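Local coordinates for protein restriction endonuclease PacI (Pseudomonas alcaligenes, PDB 3M7K) that cleaves DNA at a rare eight-base-pair target, using a beta-beta-alpha-metal active site of the HNH type, at residues A[53-58]-A[68-73]. Residues are numbered along the deposited sequence; the frame is centred on the assembly and turned at random.
Sequences AWYGLS and ISEAGF
Ser-58 OG donates a very short hydrogen bond, 2.5 Å and so short that its exact length is doubtful, to Glu-70 OE1, and this buried pair joins the residues that follow helix 48-55 to the first turn of helix 70-74 in the HNH endonuclease PacI. Glu-70 reaches Ser-58 because its CG lies trans to the backbone N (chi1 -176°) and the chain stays extended beyond it. Beside it, Tyr-55 crosses Glu-70 at about a right angle, ring and carboxylate planes 42° apart; its OH stands 3.9 Å from Glu-70 OE2, and its hydrogen-bond partner is Leu-89 O instead. The carboxylate has further company: OE1 forms a salt bridge with Lys-25, while OE2 forms one with Arg-61 NE and accepts a hydrogen bond from Leu-89 N, an environment likely to favour the charged form. A glutamine here would probably leave Lys-25 and Arg-61 without this shared negative charge, and its NH2 could not accept from Ser-58 OG or Leu-89 N, whichever it faced. One shell further out, Ser-69 is the N-cap of helix 70-74, its OG accepting from Gly-72 N at 2.9 Å, which steadies the turn that presents Glu-70. Alongside, one water accepts from Ala-71 N at 3.0 Å and donates a weak bond to Ser-58 O, 3.4 Å away.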
loop_
_atom_site.group_PDB
_atom_site.type_symbol
_atom_site.label_atom_id
_atom_site.label_comp_id
_atom_site.label_asym_id
_atom_site.label_seq_id
_atom_site.Cartn_x
_atom_site.Cartn_y
_atom_site.Cartn_z
ATOM N N ALA A 53 -6.715 -8.551 -26.728
ATOM C CA ALA A 53 -8.176 -8.655 -26.701
ATOM C C ALA A 53 -8.712 -8.499 -25.282
ATOM O O ALA A 53 -9.755 -7.881 -25.068
ATOM C CB ALA A 53 -8.658 -9.987 -27.315
ATOM N N TRP A 54 -8.000 -9.089 -24.324
ATOM C CA TRP A 54 -8.362 -8.998 -22.912
ATOM C C TRP A 54 -8.249 -7.546 -22.438
ATOM O O TRP A 54 -9.133 -7.055 -21.716
ATOM C CB TRP A 54 -7.483 -9.947 -22.098
ATOM C CG TRP A 54 -7.752 -9.961 -20.616
ATOM C CD1 TRP A 54 -8.652 -10.756 -19.942
ATOM C CD2 TRP A 54 -7.125 -9.142 -19.638
ATOM N NE1 TRP A 54 -8.614 -10.472 -18.598
ATOM C CE2 TRP A 54 -7.685 -9.483 -18.383
ATOM C CE3 TRP A 54 -6.136 -8.146 -19.694
ATOM C CZ2 TRP A 54 -7.283 -8.859 -17.184
ATOM C CZ3 TRP A 54 -5.738 -7.528 -18.500
ATOM C CH2 TRP A 54 -6.310 -7.892 -17.265
ATOM N N TYR A 55 -7.194 -6.856 -22.870
ATOM C CA TYR A 55 -6.887 -5.510 -22.371
ATOM C C TYR A 55 -7.882 -4.480 -22.913
ATOM O O TYR A 55 -8.110 -3.428 -22.297
ATOM C CB TYR A 55 -5.444 -5.111 -22.732
ATOM C CG TYR A 55 -4.852 -3.954 -21.917
ATOM C CD1 TYR A 55 -4.355 -2.817 -22.553
ATOM C CD2 TYR A 55 -4.765 -4.014 -20.524
ATOM C CE1 TYR A 55 -3.792 -1.752 -21.824
ATOM C CE2 TYR A 55 -4.215 -2.951 -19.777
ATOM C CZ TYR A 55 -3.721 -1.828 -20.444
ATOM O OH TYR A 55 -3.184 -0.789 -19.746
ATOM N N GLY A 56 -8.464 -4.789 -24.070
ATOM C CA GLY A 56 -9.411 -3.904 -24.717
ATOM C C GLY A 56 -8.868 -2.511 -24.989
ATOM O O GLY A 56 -7.689 -2.318 -25.323
ATOM N N LEU A 57 -9.744 -1.532 -24.821
ATOM C CA LEU A 57 -9.417 -0.157 -25.156
ATOM C C LEU A 57 -9.629 0.778 -23.983
ATOM O O LEU A 57 -10.476 0.537 -23.115
ATOM C CB LEU A 57 -10.248 0.304 -26.345
ATOM C CG LEU A 57 -10.001 -0.445 -27.657
ATOM C CD1 LEU A 57 -11.034 -0.033 -28.658
ATOM C CD2 LEU A 57 -8.557 -0.215 -28.194
ATOM N N SER A 58 -8.872 1.869 -23.999
ATOM C CA SER A 58 -8.744 2.789 -22.867
ATOM C C SER A 58 -10.050 3.251 -22.219
ATOM O O SER A 58 -10.145 3.324 -20.983
ATOM C CB SER A 58 -7.951 4.006 -23.298
ATOM O OG SER A 58 -7.531 4.747 -22.170
ATOM N N ILE A 68 -12.062 2.974 -10.634
ATOM C CA ILE A 68 -11.599 4.186 -11.300
ATOM C C ILE A 68 -11.352 3.905 -12.797
ATOM O O ILE A 68 -10.877 2.826 -13.152
ATOM C CB ILE A 68 -10.355 4.788 -10.620
ATOM C CG1 ILE A 68 -10.177 6.251 -11.066
ATOM C CG2 ILE A 68 -9.084 3.941 -10.923
ATOM C CD1 ILE A 68 -9.225 7.025 -10.214
ATOM N N SER A 69 -11.692 4.870 -13.651
ATOM C CA SER A 69 -11.466 4.741 -15.089
ATOM C C SER A 69 -9.996 5.024 -15.364
ATOM O O SER A 69 -9.306 5.667 -14.546
ATOM C CB SER A 69 -12.335 5.731 -15.867
ATOM O OG SER A 69 -11.896 7.060 -15.620
ATOM N N GLU A 70 -9.512 4.549 -16.505
ATOM C CA GLU A 70 -8.142 4.846 -16.901
ATOM C C GLU A 70 -7.861 6.363 -16.961
ATOM O O GLU A 70 -6.790 6.819 -16.532
ATOM C CB GLU A 70 -7.825 4.175 -18.233
ATOM C CG GLU A 70 -6.403 4.347 -18.651
ATOM C CD GLU A 70 -5.960 3.284 -19.601
ATOM O OE1 GLU A 70 -5.838 3.589 -20.805
ATOM O OE2 GLU A 70 -5.741 2.143 -19.146
ATOM N N ALA A 71 -8.808 7.133 -17.493
ATOM C CA ALA A 71 -8.670 8.604 -17.531
ATOM C C ALA A 71 -8.669 9.212 -16.131
ATOM O O ALA A 71 -7.899 10.133 -15.849
ATOM C CB ALA A 71 -9.761 9.254 -18.414
ATOM N N GLY A 72 -9.527 8.680 -15.256
ATOM C CA GLY A 72 -9.573 9.104 -13.849
ATOM C C GLY A 72 -8.240 8.855 -13.163
ATOM O O GLY A 72 -7.677 9.746 -12.515
ATOM N N PHE A 73 -7.705 7.654 -13.328
ATOM C CA PHE A 73 -6.406 7.353 -12.751
ATOM C C PHE A 73 -5.283 8.218 -13.307
ATOM O O PHE A 73 -4.419 8.658 -12.566
ATOM C CB PHE A 73 -6.056 5.877 -12.911
ATOM C CG PHE A 73 -4.884 5.458 -12.087
ATOM C CD1 PHE A 73 -5.019 5.305 -10.705
ATOM C CD2 PHE A 73 -3.641 5.230 -12.673
ATOM C CE1 PHE A 73 -3.936 4.923 -9.908
ATOM C CE2 PHE A 73 -2.531 4.816 -11.862
ATOM C CZ PHE A 73 -2.699 4.684 -10.487
HETATM O O HOH W 1 -11.002 6.166 -19.273
#